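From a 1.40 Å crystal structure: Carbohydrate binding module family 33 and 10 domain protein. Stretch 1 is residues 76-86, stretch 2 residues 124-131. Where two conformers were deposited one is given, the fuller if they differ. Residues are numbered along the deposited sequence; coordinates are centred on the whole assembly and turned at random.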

# COMPACT_ATOMS: atom_id res chain seq x y z
N ASN A 76 7.19 13.30 5.35
CA ASN A 76 5.78 13.51 5.75
C ASN A 76 5.40 14.90 5.26
O ASN A 76 5.98 15.87 5.75
N PRO A 77 4.51 15.06 4.27
CA PRO A 77 3.81 13.97 3.59
C PRO A 77 4.74 13.11 2.72
O PRO A 77 5.83 13.55 2.36
N ALA A 78 4.29 11.90 2.40
CA ALA A 78 4.99 11.01 1.45
C ALA A 78 4.68 11.46 0.03
O ALA A 78 3.61 12.02 -0.26
N PRO A 79 5.53 11.11 -0.96
CA PRO A 79 5.13 11.23 -2.36
C PRO A 79 3.75 10.61 -2.61
O PRO A 79 2.96 11.10 -3.39
N TYR A 80 3.47 9.51 -1.90
CA TYR A 80 2.28 8.64 -2.11
C TYR A 80 1.03 9.25 -1.50
O TYR A 80 -0.05 8.70 -1.75
N ASP A 81 1.14 10.37 -0.78
CA ASP A 81 -0.02 11.13 -0.27
C ASP A 81 -0.50 12.14 -1.31
O ASP A 81 -1.63 12.62 -1.17
N THR A 82 0.33 12.49 -2.29
CA THR A 82 0.02 13.56 -3.27
C THR A 82 -1.36 13.33 -3.89
O THR A 82 -1.60 12.30 -4.52
N PRO A 83 -2.28 14.31 -3.86
CA PRO A 83 -3.49 14.23 -4.67
C PRO A 83 -3.13 14.19 -6.16
O PRO A 83 -2.34 15.02 -6.63
N ALA A 84 -3.67 13.21 -6.87
CA ALA A 84 -3.47 13.05 -8.33
C ALA A 84 -4.43 12.03 -8.90
O ALA A 84 -5.02 11.25 -8.13
N ASN A 85 -4.56 12.03 -10.22
CA ASN A 85 -5.09 10.86 -10.97
C ASN A 85 -3.96 9.84 -11.05
O ASN A 85 -3.18 9.86 -12.01
N TRP A 86 -3.84 9.01 -10.02
CA TRP A 86 -2.81 7.94 -9.96
C TRP A 86 -3.15 6.85 -10.97
O TRP A 86 -4.32 6.64 -11.31
N SER A 124 -16.21 8.13 -3.28
CA SER A 124 -16.14 8.86 -4.57
C SER A 124 -14.73 9.43 -4.73
O SER A 124 -14.43 10.42 -4.04
N PHE A 125 -13.90 8.76 -5.53
CA PHE A 125 -12.46 9.12 -5.70
C PHE A 125 -12.36 10.56 -6.19
O PHE A 125 -13.06 10.88 -7.16
N ASP A 126 -11.56 11.38 -5.49
CA ASP A 126 -11.35 12.82 -5.79
C ASP A 126 -9.86 13.02 -6.03
O ASP A 126 -9.07 13.01 -5.10
N PRO A 127 -9.42 13.19 -7.29
CA PRO A 127 -8.00 13.39 -7.56
C PRO A 127 -7.41 14.74 -7.12
O PRO A 127 -6.24 14.90 -7.34
N THR A 128 -8.17 15.62 -6.46
CA THR A 128 -7.74 17.00 -6.06
C THR A 128 -7.48 17.07 -4.57
O THR A 128 -6.93 18.07 -4.12
N ARG A 129 -7.85 16.03 -3.82
CA ARG A 129 -7.73 16.10 -2.35
C ARG A 129 -7.03 14.83 -1.89
O ARG A 129 -7.09 13.80 -2.61
N GLU A 130 -6.43 14.91 -0.73
CA GLU A 130 -5.82 13.73 -0.08
C GLU A 130 -6.94 12.80 0.41
O GLU A 130 -8.03 13.25 0.80
N LEU A 131 -6.63 11.52 0.42
CA LEU A 131 -7.47 10.55 1.15
C LEU A 131 -7.54 10.96 2.63
O LEU A 131 -6.60 11.55 3.16

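The two stretches meet through a small contact in which P83 and P127 are prominent; it buries 366 Å² in total and contains no direct hydrogen bond from one stretch to the other. P83 and E130 have the largest covered areas, 69 and 74 Å². The P83 ring, in the C-gamma exo pucker, points toward stretch 2 and lies against the end of the D126–R129 type I turn: its CB is 3.6 Å from T128 C, and its CG is 3.6 Å from both R129 C and E130 N. It therefore packs mainly on backbone, since the side chains of T128 and R129 leave their CA atoms in the away direction.

E130 departs sideways, but its m, t conformation (chi1 -75°, chi2 -151°) carries the end of the side chain nearer stretch 1. E130 CG packs 3.9 Å from P83 CG and 3.5 Å from D81 O. The carboxylate then runs on beside D81, where E130 OE1 lies 3.7 Å from D81 CB and 4.2 Å from D81 OD1. In this approach of like charges, both oxygens, D81 OD1 and E130 OE1, are also hydrogen-bonded elsewhere in the structure. D81 itself is m (chi1 -67°), a rotamer that places OD2 2.9 Å from A78 N, whose amide donates to it and ties the carboxylate to the residue just before the 3-10 segment.

At the other end, P127 lies beside A84 and N85. P127 CB is 3.7 Å from N85 N, and the carbonyl oxygen P127 O approaches A84 N to 3.1 Å, but at an angle too poor for a hydrogen bond. F125 points toward stretch 1 with chi1 t (-177°) and chi2 77°, presenting its ring edge to the A84 carbonyl; F125 CZ is 3.5 Å from A84 O, which lies near the ring plane. A84 CB points away, so this residue meets stretch 2 through its backbone.

Other polar side-chain groups brace each stretch internally. T128, in the p rotamer and pointing away like D126, donates from OG1 to D126 OD1 at 2.7 Å, and T128 N donates to the same OD1 at 3.0 Å, securing the turn. In stretch 1, T82 (m), also pointing away, directs OG1 to P79 O at 2.7 Å, while W86 (m, chi2 87°) swings its indole so that NE1 donates to T82 O at 2.8 Å.

Two waters supply the polar links across the contact. Water 1 donates to D81 O (2.8 Å from the water O) and accepts from L131 N (3.1 Å from the water O); water 2 accepts from A84 N (3.3 Å from the water O) and can donate to R129 O (3.0 Å from the water O), though other acceptors elsewhere in the structure compete for its protons.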

# COMPACT_ATOMS: atom_id res chain seq x y z
CB ASN A 76 5.63 13.34 7.26
CG ASN A 76 4.20 13.46 7.70
OD1 ASN A 76 3.31 13.16 6.93
ND2 ASN A 76 4.00 13.87 8.95
CB PRO A 77 2.76 14.69 2.72
CG PRO A 77 3.31 16.06 2.50
CD PRO A 77 4.11 16.38 3.75
CB ALA A 78 4.57 9.56 1.65
CB PRO A 79 6.25 10.45 -3.07
CG PRO A 79 7.46 10.67 -2.18
CD PRO A 79 6.91 10.62 -0.78
CB TYR A 80 2.62 7.22 -1.63
CG TYR A 80 3.85 6.74 -2.36
CD1 TYR A 80 3.80 6.48 -3.73
CD2 TYR A 80 5.09 6.70 -1.74
CE1 TYR A 80 4.93 6.16 -4.45
CE2 TYR A 80 6.23 6.40 -2.46
CZ TYR A 80 6.15 6.12 -3.81
OH TYR A 80 7.28 5.83 -4.51
CB ASP A 81 0.32 11.84 1.04
CG ASP A 81 0.57 10.88 2.17
OD1 ASP A 81 -0.27 9.95 2.34
OD2 ASP A 81 1.58 11.07 2.87
CB THR A 82 1.11 13.60 -4.35
OG1 THR A 82 2.37 13.73 -3.69
CG2 THR A 82 0.91 14.75 -5.31
CB PRO A 83 -4.27 15.50 -4.31
CG PRO A 83 -3.73 15.90 -2.97
CD PRO A 83 -2.26 15.53 -3.02
CB ALA A 84 -2.06 12.57 -8.63
CB ASN A 85 -5.66 11.25 -12.34
CG ASN A 85 -6.49 10.14 -12.96
OD1 ASN A 85 -6.51 9.02 -12.46
ND2 ASN A 85 -7.18 10.46 -14.05
CB TRP A 86 -2.76 7.37 -8.54
CG TRP A 86 -2.16 8.28 -7.52
CD1 TRP A 86 -2.78 9.24 -6.77
CD2 TRP A 86 -0.78 8.29 -7.14
NE1 TRP A 86 -1.88 9.87 -5.97
CE2 TRP A 86 -0.64 9.29 -6.15
CE3 TRP A 86 0.34 7.53 -7.51
CZ2 TRP A 86 0.57 9.54 -5.54
CZ3 TRP A 86 1.54 7.80 -6.91
CH2 TRP A 86 1.65 8.79 -5.94
CB SER A 124 -17.21 9.95 -4.61
OG SER A 124 -17.24 10.53 -5.90
CB PHE A 125 -11.75 8.18 -6.68
CG PHE A 125 -10.28 8.50 -6.79
CD1 PHE A 125 -9.39 8.11 -5.80
CD2 PHE A 125 -9.79 9.25 -7.85
CE1 PHE A 125 -8.04 8.42 -5.88
CE2 PHE A 125 -8.44 9.57 -7.93
CZ PHE A 125 -7.57 9.17 -6.94
CB ASP A 126 -11.87 13.68 -4.64
CG ASP A 126 -11.79 15.17 -4.91
OD1 ASP A 126 -11.14 15.56 -5.91
OD2 ASP A 126 -12.39 15.93 -4.13
CB PRO A 127 -7.92 13.19 -9.07
CG PRO A 127 -9.27 13.65 -9.57
CD PRO A 127 -10.22 13.14 -8.52
CB THR A 128 -8.78 18.05 -6.45
OG1 THR A 128 -9.90 17.94 -5.58
CG2 THR A 128 -9.22 17.91 -7.89
CB ARG A 129 -9.09 16.30 -1.68
CG ARG A 129 -10.01 15.09 -1.77
CD ARG A 129 -11.01 14.99 -0.63
NE ARG A 129 -12.00 13.94 -0.88
CZ ARG A 129 -11.91 12.66 -0.48
NH1 ARG A 129 -10.86 12.23 0.17
NH2 ARG A 129 -12.89 11.82 -0.79
CB GLU A 130 -4.95 14.12 1.12
CG GLU A 130 -3.63 14.72 0.71
CD GLU A 130 -2.54 14.46 1.73
OE1 GLU A 130 -2.65 13.44 2.45
OE2 GLU A 130 -1.58 15.27 1.79
CB LEU A 131 -6.85 9.16 0.99
CG LEU A 131 -6.85 8.61 -0.43
CD1 LEU A 131 -5.94 7.38 -0.51
CD2 LEU A 131 -8.27 8.30 -0.88
O HOH W 1 -3.78 10.88 -0.70
O HOH W 2 -6.07 12.13 -4.94